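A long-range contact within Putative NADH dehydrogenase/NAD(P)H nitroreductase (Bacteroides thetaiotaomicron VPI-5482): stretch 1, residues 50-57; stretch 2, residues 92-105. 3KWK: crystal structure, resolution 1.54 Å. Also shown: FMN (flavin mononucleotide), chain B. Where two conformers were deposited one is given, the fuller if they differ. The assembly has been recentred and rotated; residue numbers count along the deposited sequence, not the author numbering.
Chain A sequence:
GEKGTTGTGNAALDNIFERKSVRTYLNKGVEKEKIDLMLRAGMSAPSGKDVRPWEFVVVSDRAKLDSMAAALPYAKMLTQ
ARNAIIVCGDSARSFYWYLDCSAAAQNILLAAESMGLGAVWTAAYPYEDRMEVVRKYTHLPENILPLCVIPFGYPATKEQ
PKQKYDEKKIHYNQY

Stretch 1 (50-57) DVRPWEFV
Stretch 2 (92-105) ARSFYWYLDCSAAA

How do the two stretches lie against each other? In stretch 1, Val51 to Pro53 are loop, and strand 54-57 follows; stretch 2 begins as a loop, makes a type I turn from Ser94 to Trp97, and continues as helix 97-105 with Tyr96 as N-cap. The strand and helix axes approach to 9.3 Å, with 51° between their N-to-C directions. The register is set by two pairs: Pro53 CA lies 6.0 Å from Trp97 CA, and Trp54 CA lies 6.1 Å from Cys101 CA. Together the stretches bury 496 Å².

What does Arg93, the residue with the most covered surface, do at the loop end? Its CA-to-CB bond points toward stretch 1, and its rotamer (chi1 m, chi2 t, chi3 p, chi4 -123°) carries the guanidinium to backbone carbonyls. Val51 O accepts two hydrogen bonds, from Arg93 NH2 at 2.9 Å and from Arg93 NH1 at 3.0 Å, so one oxygen is held by both terminal nitrogens. Arg93 NH1 also gives a weak bond to Arg52 O at 3.2 Å. The CA-to-CB bond of Arg52 (phi/psi 62/57, chi1 m, chi2 and chi3 t) points away from stretch 2, and its side chain forms a salt bridge to Asp50, Arg52 NE to Asp50 OD1 at 2.8 Å. The CA-to-CB bond of Val51, chi1 t, points toward stretch 2, and the side chain lays CG1 over one face of the Arg93 guanidinium, with Val51 CG1 3.6 Å from Arg93 NH2.

Why is Pro53 so well covered? With phi/psi -82/2 and a C-gamma endo pucker, its ring fits against the turn and first helical residues. Pro53 CB is 3.9 Å from Ser94 CB, Pro53 CG is 4.0 Å from Trp97 CA, and Pro53 CD is 3.0 Å from Asp100 OD2. The CA-to-CB bond of Asp100, chi1 m, points toward stretch 1, while Asp100 OD1 lies 3.3 Å from FMN C8M, bringing the flavin's methyl group close to this part of the helix.

How does the strand meet the helix beyond Pro53? The CA-to-CB bond of Trp54 (phi/psi -68/146, chi1 p, chi2 66°) points sideways, but the end of the side chain comes nearer: Trp54 CZ3 is 4.0 Å from Asp100 CB and Trp54 CE3 is 4.3 Å from Ala104 CB. Trp54 CB packs 4.2 Å from Cys101 SG. Phe56, chi1 m and chi2 -83°, meets the same alanine with its ring edge, Phe56 CZ lying 4.2 Å from Ala104 CB; both aromatic side chains thus pack on one small methyl.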

ATOM      1  N   ASP A  50      -0.030 -12.086   9.351  1.00  7.16           N
ATOM      2  CA  ASP A  50       0.023 -12.945   8.175  1.00  8.46           C
ATOM      3  C   ASP A  50      -1.268 -13.693   7.905  1.00  7.81           C
ATOM      4  O   ASP A  50      -1.295 -14.845   7.450  1.00  7.86           O
ATOM      5  CB  ASP A  50       1.235 -13.904   8.230  1.00  8.51           C
ATOM      6  CG  ASP A  50       1.646 -14.410   6.870  1.00 10.85           C
ATOM      7  OD1 ASP A  50       1.242 -13.808   5.861  1.00  9.73           O
ATOM      8  OD2 ASP A  50       2.358 -15.468   6.775  1.00 11.98           O
ATOM      9  N   VAL A  51      -2.389 -13.011   8.106  1.00  7.18           N
ATOM     10  CA  VAL A  51      -3.682 -13.600   7.844  1.00  7.23           C
ATOM     11  C   VAL A  51      -3.957 -13.748   6.345  1.00  8.33           C
ATOM     12  O   VAL A  51      -4.603 -14.715   5.921  1.00  8.38           O
ATOM     13  CB  VAL A  51      -4.785 -12.756   8.470  1.00  6.67           C
ATOM     14  CG1 VAL A  51      -6.191 -13.208   8.049  1.00  8.19           C
ATOM     15  CG2 VAL A  51      -4.689 -12.754  10.004  1.00 10.96           C
ATOM     16  N   ARG A  52      -3.508 -12.782   5.545  1.00  6.62           N
ATOM     17  CA  ARG A  52      -3.747 -12.817   4.117  1.00  6.72           C
ATOM     18  C   ARG A  52      -5.239 -12.777   3.808  1.00  7.47           C
ATOM     19  O   ARG A  52      -5.765 -13.649   3.137  1.00  8.29           O
ATOM     20  CB  ARG A  52      -3.049 -13.974   3.418  1.00 10.25           C
ATOM     21  CG  ARG A  52      -1.568 -14.138   3.838  1.00  8.75           C
ATOM     22  CD  ARG A  52      -0.926 -15.360   3.228  1.00  8.82           C
ATOM     23  NE  ARG A  52       0.380 -15.556   3.836  1.00  8.74           N
ATOM     24  CZ  ARG A  52       1.216 -16.545   3.527  1.00 11.74           C
ATOM     25  NH1 ARG A  52       0.892 -17.425   2.617  1.00 10.92           N
ATOM     26  NH2 ARG A  52       2.389 -16.628   4.149  1.00 10.73           N
ATOM     27  N   PRO A  53      -5.904 -11.721   4.302  1.00  7.84           N
ATOM     28  CA  PRO A  53      -7.359 -11.673   4.227  1.00  6.34           C
ATOM     29  C   PRO A  53      -7.942 -11.199   2.905  1.00  7.86           C
ATOM     30  O   PRO A  53      -9.162 -11.114   2.743  1.00  9.17           O
ATOM     31  CB  PRO A  53      -7.713 -10.661   5.322  1.00  7.12           C
ATOM     32  CG  PRO A  53      -6.608  -9.674   5.254  1.00  7.62           C
ATOM     33  CD  PRO A  53      -5.365 -10.540   4.998  1.00  8.54           C
ATOM     34  N   TRP A  54      -7.089 -10.908   1.946  1.00  6.83           N
ATOM     35  CA  TRP A  54      -7.535 -10.414   0.634  1.00  6.63           C
ATOM     36  C   TRP A  54      -8.290 -11.423  -0.202  1.00  8.47           C
ATOM     37  O   TRP A  54      -8.021 -12.626  -0.147  1.00  8.49           O
ATOM     38  CB  TRP A  54      -6.368  -9.848  -0.151  1.00  7.62           C
ATOM     39  CG  TRP A  54      -5.143 -10.668  -0.042  1.00  7.12           C
ATOM     40  CD1 TRP A  54      -4.959 -11.916  -0.507  1.00  9.70           C
ATOM     41  CD2 TRP A  54      -3.953 -10.321   0.669  1.00  7.72           C
ATOM     42  NE1 TRP A  54      -3.709 -12.384  -0.187  1.00  8.17           N
ATOM     43  CE2 TRP A  54      -3.085 -11.425   0.578  1.00  5.24           C
ATOM     44  CE3 TRP A  54      -3.550  -9.194   1.394  1.00 10.48           C
ATOM     45  CZ2 TRP A  54      -1.786 -11.397   1.117  1.00  7.66           C
ATOM     46  CZ3 TRP A  54      -2.285  -9.181   1.934  1.00 10.34           C
ATOM     47  CH2 TRP A  54      -1.445 -10.287   1.833  1.00  9.77           C
ATOM     48  N   GLU A  55      -9.242 -10.916  -0.959  1.00  6.68           N
ATOM     49  CA  GLU A  55     -10.001 -11.626  -1.973  1.00  8.17           C
ATOM     50  C   GLU A  55     -10.109 -10.701  -3.173  1.00  8.47           C
ATOM     51  O   GLU A  55     -10.440  -9.519  -3.002  1.00  7.30           O
ATOM     52  CB  GLU A  55     -11.408 -11.999  -1.428  1.00  7.45           C
ATOM     53  CG  GLU A  55     -11.410 -12.911  -0.180  1.00  8.62           C
ATOM     54  CD  GLU A  55     -10.989 -14.361  -0.431  1.00 10.42           C
ATOM     55  OE1 GLU A  55     -10.940 -14.841  -1.581  1.00 10.34           O
ATOM     56  OE2 GLU A  55     -10.672 -15.022   0.587  1.00 10.67           O
ATOM     57  N   PHE A  56      -9.854 -11.221  -4.387  1.00  6.34           N
ATOM     58  CA  PHE A  56      -9.896 -10.380  -5.574  1.00  7.78           C
ATOM     59  C   PHE A  56     -10.975 -10.857  -6.526  1.00  7.91           C
ATOM     60  O   PHE A  56     -11.057 -12.053  -6.838  1.00  7.61           O
ATOM     61  CB  PHE A  56      -8.549 -10.434  -6.304  1.00  6.23           C
ATOM     62  CG  PHE A  56      -7.388 -10.084  -5.408  1.00  6.64           C
ATOM     63  CD1 PHE A  56      -7.056  -8.753  -5.189  1.00  8.01           C
ATOM     64  CD2 PHE A  56      -6.697 -11.067  -4.723  1.00  8.91           C
ATOM     65  CE1 PHE A  56      -6.010  -8.413  -4.341  1.00  7.85           C
ATOM     66  CE2 PHE A  56      -5.676 -10.735  -3.861  1.00  9.91           C
ATOM     67  CZ  PHE A  56      -5.327  -9.422  -3.675  1.00  8.36           C
ATOM     68  N   VAL A  57     -11.803  -9.933  -6.993  1.00  8.02           N
ATOM     69  CA  VAL A  57     -12.811 -10.266  -8.020  1.00  6.82           C
ATOM     70  C   VAL A  57     -12.328  -9.595  -9.304  1.00  8.05           C
ATOM     71  O   VAL A  57     -12.221  -8.389  -9.378  1.00  7.92           O
ATOM     72  CB  VAL A  57     -14.232  -9.841  -7.657  1.00  7.57           C
ATOM     73  CG1 VAL A  57     -15.275 -10.292  -8.699  1.00  8.46           C
ATOM     74  CG2 VAL A  57     -14.639 -10.344  -6.264  1.00 10.94           C
ATOM     75  N   ALA A  92     -14.002 -11.134   8.526  1.00  5.62           N
ATOM     76  CA  ALA A  92     -14.196 -12.150   9.548  1.00  5.42           C
ATOM     77  C   ALA A  92     -12.855 -12.683  10.069  1.00  7.03           C
ATOM     78  O   ALA A  92     -12.766 -13.143  11.228  1.00  9.03           O
ATOM     79  CB  ALA A  92     -15.081 -13.308   9.050  1.00  5.38           C
ATOM     80  N   ARG A  93     -11.843 -12.571   9.209  0.60  7.08           N
ATOM     81  CA  ARG A  93     -10.505 -13.127   9.411  0.60  6.06           C
ATOM     82  C   ARG A  93      -9.504 -12.108   9.956  0.60  6.13           C
ATOM     83  O   ARG A  93      -8.524 -12.482  10.553  0.60  7.31           O
ATOM     84  CB  ARG A  93      -9.983 -13.724   8.102  0.60  7.43           C
ATOM     85  CG  ARG A  93     -10.741 -15.018   7.657  0.60 10.42           C
ATOM     86  CD  ARG A  93     -10.079 -15.726   6.460  0.60 10.31           C
ATOM     87  NE  ARG A  93      -8.824 -16.280   6.894  0.60 12.48           N
ATOM     88  CZ  ARG A  93      -7.621 -16.040   6.373  0.60 14.76           C
ATOM     89  NH1 ARG A  93      -7.432 -15.320   5.233  0.60  9.57           N
ATOM     90  NH2 ARG A  93      -6.594 -16.592   6.989  0.60 13.59           N
ATOM     91  N   SER A  94      -9.739 -10.818   9.715  1.00  6.40           N
ATOM     92  CA  SER A  94      -8.790  -9.784  10.108  1.00  6.53           C
ATOM     93  C   SER A  94      -9.386  -8.399  10.250  1.00  7.08           C
ATOM     94  O   SER A  94     -10.054  -7.902   9.339  1.00  6.19           O
ATOM     95  CB  SER A  94      -7.699  -9.675   9.062  1.00  9.74           C
ATOM     96  OG  SER A  94      -6.810  -8.618   9.376  1.00 10.25           O
ATOM     97  N   PHE A  95      -9.128  -7.762  11.376  1.00  7.23           N
ATOM     98  CA  PHE A  95      -9.481  -6.330  11.525  1.00  6.33           C
ATOM     99  C   PHE A  95      -8.411  -5.404  10.920  1.00  7.69           C
ATOM    100  O   PHE A  95      -8.552  -4.185  10.975  1.00  9.56           O
ATOM    101  CB  PHE A  95      -9.822  -5.945  12.974  1.00  6.99           C
ATOM    102  CG  PHE A  95      -8.740  -6.254  14.005  1.00  6.01           C
ATOM    103  CD1 PHE A  95      -7.602  -5.471  14.057  1.00  8.34           C
ATOM    104  CD2 PHE A  95      -8.877  -7.283  14.912  1.00  9.50           C
ATOM    105  CE1 PHE A  95      -6.586  -5.711  14.970  1.00 10.34           C
ATOM    106  CE2 PHE A  95      -7.897  -7.522  15.824  1.00 11.30           C
ATOM    107  CZ  PHE A  95      -6.725  -6.725  15.838  1.00  8.50           C
ATOM    108  N   TYR A  96      -7.362  -5.987  10.342  1.00  7.70           N
ATOM    109  CA  TYR A  96      -6.412  -5.195   9.567  1.00  6.17           C
ATOM    110  C   TYR A  96      -6.762  -5.206   8.093  1.00  8.63           C
ATOM    111  O   TYR A  96      -5.993  -4.702   7.304  1.00  6.85           O
ATOM    112  CB  TYR A  96      -5.002  -5.754   9.702  1.00  6.10           C
ATOM    113  CG  TYR A  96      -4.432  -5.920  11.078  1.00  7.14           C
ATOM    114  CD1 TYR A  96      -3.981  -4.839  11.797  1.00 12.32           C
ATOM    115  CD2 TYR A  96      -4.239  -7.173  11.610  1.00  7.26           C
ATOM    116  CE1 TYR A  96      -3.417  -5.009  13.042  1.00 14.79           C
ATOM    117  CE2 TYR A  96      -3.641  -7.361  12.830  1.00  8.57           C
ATOM    118  CZ  TYR A  96      -3.220  -6.297  13.536  1.00 16.06           C
ATOM    119  OH  TYR A  96      -2.605  -6.533  14.754  1.00 17.61           O
ATOM    120  N   TRP A  97      -7.913  -5.777   7.704  1.00  6.85           N
ATOM    121  CA  TRP A  97      -8.164  -6.088   6.310  1.00  7.06           C
ATOM    122  C   TRP A  97      -7.936  -4.907   5.405  1.00  7.00           C
ATOM    123  O   TRP A  97      -7.409  -5.067   4.345  1.00  6.40           O
ATOM    124  CB  TRP A  97      -9.560  -6.716   6.086  1.00  8.45           C
ATOM    125  CG  TRP A  97     -10.693  -5.764   6.300  1.00  7.46           C
ATOM    126  CD1 TRP A  97     -11.383  -5.538   7.465  1.00  8.84           C
ATOM    127  CD2 TRP A  97     -11.293  -4.928   5.312  1.00  5.26           C
ATOM    128  NE1 TRP A  97     -12.347  -4.588   7.279  1.00  7.94           N
ATOM    129  CE2 TRP A  97     -12.304  -4.170   5.963  1.00  6.91           C
ATOM    130  CE3 TRP A  97     -11.035  -4.691   3.978  1.00  7.33           C
ATOM    131  CZ2 TRP A  97     -13.037  -3.207   5.292  1.00  7.97           C
ATOM    132  CZ3 TRP A  97     -11.819  -3.743   3.294  1.00  7.97           C
ATOM    133  CH2 TRP A  97     -12.805  -3.030   3.959  1.00  9.00           C
ATOM    134  N   TYR A  98      -8.424  -3.718   5.800  1.00  6.90           N
ATOM    135  CA  TYR A  98      -8.395  -2.533   4.913  1.00  5.95           C
ATOM    136  C   TYR A  98      -6.972  -1.955   4.799  1.00  7.84           C
ATOM    137  O   TYR A  98      -6.671  -1.248   3.862  1.00  9.11           O
ATOM    138  CB  TYR A  98      -9.381  -1.467   5.368  1.00  8.07           C
ATOM    139  CG  TYR A  98      -9.370  -1.109   6.823  1.00  5.73           C
ATOM    140  CD1 TYR A  98     -10.101  -1.840   7.744  1.00  8.51           C
ATOM    141  CD2 TYR A  98      -8.648  -0.039   7.296  1.00  7.26           C
ATOM    142  CE1 TYR A  98     -10.089  -1.519   9.119  1.00  8.50           C
ATOM    143  CE2 TYR A  98      -8.648   0.316   8.649  1.00  5.99           C
ATOM    144  CZ  TYR A  98      -9.358  -0.451   9.558  1.00  6.70           C
ATOM    145  OH  TYR A  98      -9.377  -0.105  10.887  1.00  8.47           O
ATOM    146  N   LEU A  99      -6.112  -2.272   5.742  1.00  6.26           N
ATOM    147  CA  LEU A  99      -4.689  -1.891   5.674  1.00  6.56           C
ATOM    148  C   LEU A  99      -3.951  -2.864   4.755  1.00  6.77           C
ATOM    149  O   LEU A  99      -3.309  -2.453   3.797  1.00  6.63           O
ATOM    150  CB  LEU A  99      -4.080  -1.843   7.089  1.00  5.14           C
ATOM    151  CG  LEU A  99      -4.864  -1.030   8.169  1.00  5.54           C
ATOM    152  CD1 LEU A  99      -4.186  -1.198   9.563  1.00  7.28           C
ATOM    153  CD2 LEU A  99      -4.962   0.458   7.725  1.00  5.96           C
ATOM    154  N   ASP A 100      -4.007  -4.168   5.050  1.00  5.36           N
ATOM    155  CA  ASP A 100      -3.469  -5.190   4.184  1.00  6.50           C
ATOM    156  C   ASP A 100      -3.921  -4.965   2.738  1.00  6.64           C
ATOM    157  O   ASP A 100      -3.124  -5.031   1.804  1.00  7.00           O
ATOM    158  CB  ASP A 100      -3.938  -6.597   4.559  1.00  6.04           C
ATOM    159  CG  ASP A 100      -3.501  -7.081   5.936  1.00  6.94           C
ATOM    160  OD1 ASP A 100      -2.874  -6.321   6.735  1.00  6.48           O
ATOM    161  OD2 ASP A 100      -3.775  -8.293   6.165  1.00  8.56           O
ATOM    162  N   CYS A 101      -5.232  -4.764   2.547  1.00  5.47           N
ATOM    163  CA  CYS A 101      -5.768  -4.652   1.189  1.00  7.18           C
ATOM    164  C   CYS A 101      -5.316  -3.364   0.514  1.00  5.47           C
ATOM    165  O   CYS A 101      -5.262  -3.299  -0.736  1.00  6.67           O
ATOM    166  CB  CYS A 101      -7.283  -4.720   1.200  1.00  7.14           C
ATOM    167  SG  CYS A 101      -7.908  -6.364   1.590  1.00  8.12           S
ATOM    168  N   SER A 102      -5.045  -2.299   1.278  1.00  5.40           N
ATOM    169  CA  SER A 102      -4.457  -1.072   0.684  1.00  5.39           C
ATOM    170  C   SER A 102      -3.037  -1.345   0.191  1.00  5.44           C
ATOM    171  O   SER A 102      -2.642  -0.862  -0.886  1.00  6.45           O
ATOM    172  CB  SER A 102      -4.401   0.006   1.758  1.00  7.24           C
ATOM    173  OG  SER A 102      -5.696   0.510   2.026  1.00  7.99           O
ATOM    174  N   ALA A 103      -2.257  -2.119   0.957  1.00  6.28           N
ATOM    175  CA  ALA A 103      -0.923  -2.500   0.488  1.00  5.03           C
ATOM    176  C   ALA A 103      -1.029  -3.399  -0.788  1.00  5.57           C
ATOM    177  O   ALA A 103      -0.272  -3.225  -1.729  1.00  7.38           O
ATOM    178  CB  ALA A 103      -0.117  -3.202   1.626  1.00  6.27           C
ATOM    179  N   ALA A 104      -2.023  -4.296  -0.801  1.00  5.12           N
ATOM    180  CA  ALA A 104      -2.265  -5.177  -1.955  1.00  5.51           C
ATOM    181  C   ALA A 104      -2.648  -4.326  -3.161  1.00  6.33           C
ATOM    182  O   ALA A 104      -2.153  -4.536  -4.280  1.00  7.37           O
ATOM    183  CB  ALA A 104      -3.366  -6.227  -1.678  1.00  6.45           C
ATOM    184  N   ALA A 105      -3.534  -3.361  -2.934  1.00  6.13           N
ATOM    185  CA  ALA A 105      -3.959  -2.513  -4.024  1.00  5.05           C
ATOM    186  C   ALA A 105      -2.786  -1.731  -4.594  1.00  8.37           C
ATOM    187  O   ALA A 105      -2.690  -1.582  -5.810  1.00  7.42           O
ATOM    188  CB  ALA A 105      -5.070  -1.558  -3.551  1.00  6.45           C
TER
HETATM  189  N1  FMN B 300       5.110  -7.280  12.152  1.00  9.68           N
HETATM  190  C2  FMN B 300       5.611  -7.096  13.408  1.00 13.41           C
HETATM  191  O2  FMN B 300       6.694  -7.628  13.710  1.00 12.28           O
HETATM  192  N3  FMN B 300       4.918  -6.339  14.339  1.00 12.69           N
HETATM  193  C4  FMN B 300       3.704  -5.748  14.060  1.00 13.10           C
HETATM  194  O4  FMN B 300       3.110  -5.054  14.942  1.00 12.97           O
HETATM  195  C4A FMN B 300       3.194  -5.942  12.773  1.00  9.61           C
HETATM  196  N5  FMN B 300       1.967  -5.399  12.420  1.00 12.66           N
HETATM  197  C5A FMN B 300       1.553  -5.421  11.116  1.00 11.92           C
HETATM  198  C6  FMN B 300       0.390  -4.723  10.761  1.00 11.44           C
HETATM  199  C7  FMN B 300       0.001  -4.704   9.430  1.00 10.00           C
HETATM  200  C7M FMN B 300      -1.260  -3.947   8.978  1.00 10.81           C
HETATM  201  C8  FMN B 300       0.727  -5.360   8.455  1.00 11.84           C
HETATM  202  C8M FMN B 300       0.251  -5.294   7.025  1.00 10.71           C
HETATM  203  C9  FMN B 300       1.864  -6.063   8.812  1.00 10.15           C
HETATM  204  C9A FMN B 300       2.291  -6.097  10.148  1.00 12.22           C
HETATM  205  N10 FMN B 300       3.419  -6.821  10.545  1.00 12.50           N
HETATM  206  C10 FMN B 300       3.894  -6.688  11.818  1.00 10.26           C
HETATM  207  C1' FMN B 300       4.200  -7.580   9.537  1.00  9.32           C
HETATM  208  C2' FMN B 300       3.513  -8.900   9.200  1.00  9.79           C
HETATM  209  O2' FMN B 300       3.628  -9.831  10.280  1.00 10.56           O
HETATM  210  C3' FMN B 300       4.043  -9.489   7.876  1.00 11.79           C
HETATM  211  O3' FMN B 300       3.724  -8.626   6.785  1.00 10.83           O
HETATM  212  C4' FMN B 300       3.443 -10.890   7.568  1.00 13.75           C
HETATM  213  O4' FMN B 300       3.921 -11.828   8.543  1.00 12.81           O
HETATM  214  C5' FMN B 300       3.763 -11.381   6.154  1.00 13.94           C
HETATM  215  O5' FMN B 300       5.183 -11.464   6.081  1.00 10.34           O
HETATM  216  P   FMN B 300       6.019 -10.631   4.955  1.00 10.88           P
HETATM  217  O1P FMN B 300       5.843  -9.129   5.247  1.00 10.18           O
HETATM  218  O2P FMN B 300       7.445 -11.145   5.250  1.00 11.37           O
HETATM  219  O3P FMN B 300       5.519 -10.988   3.570  1.00  9.98           O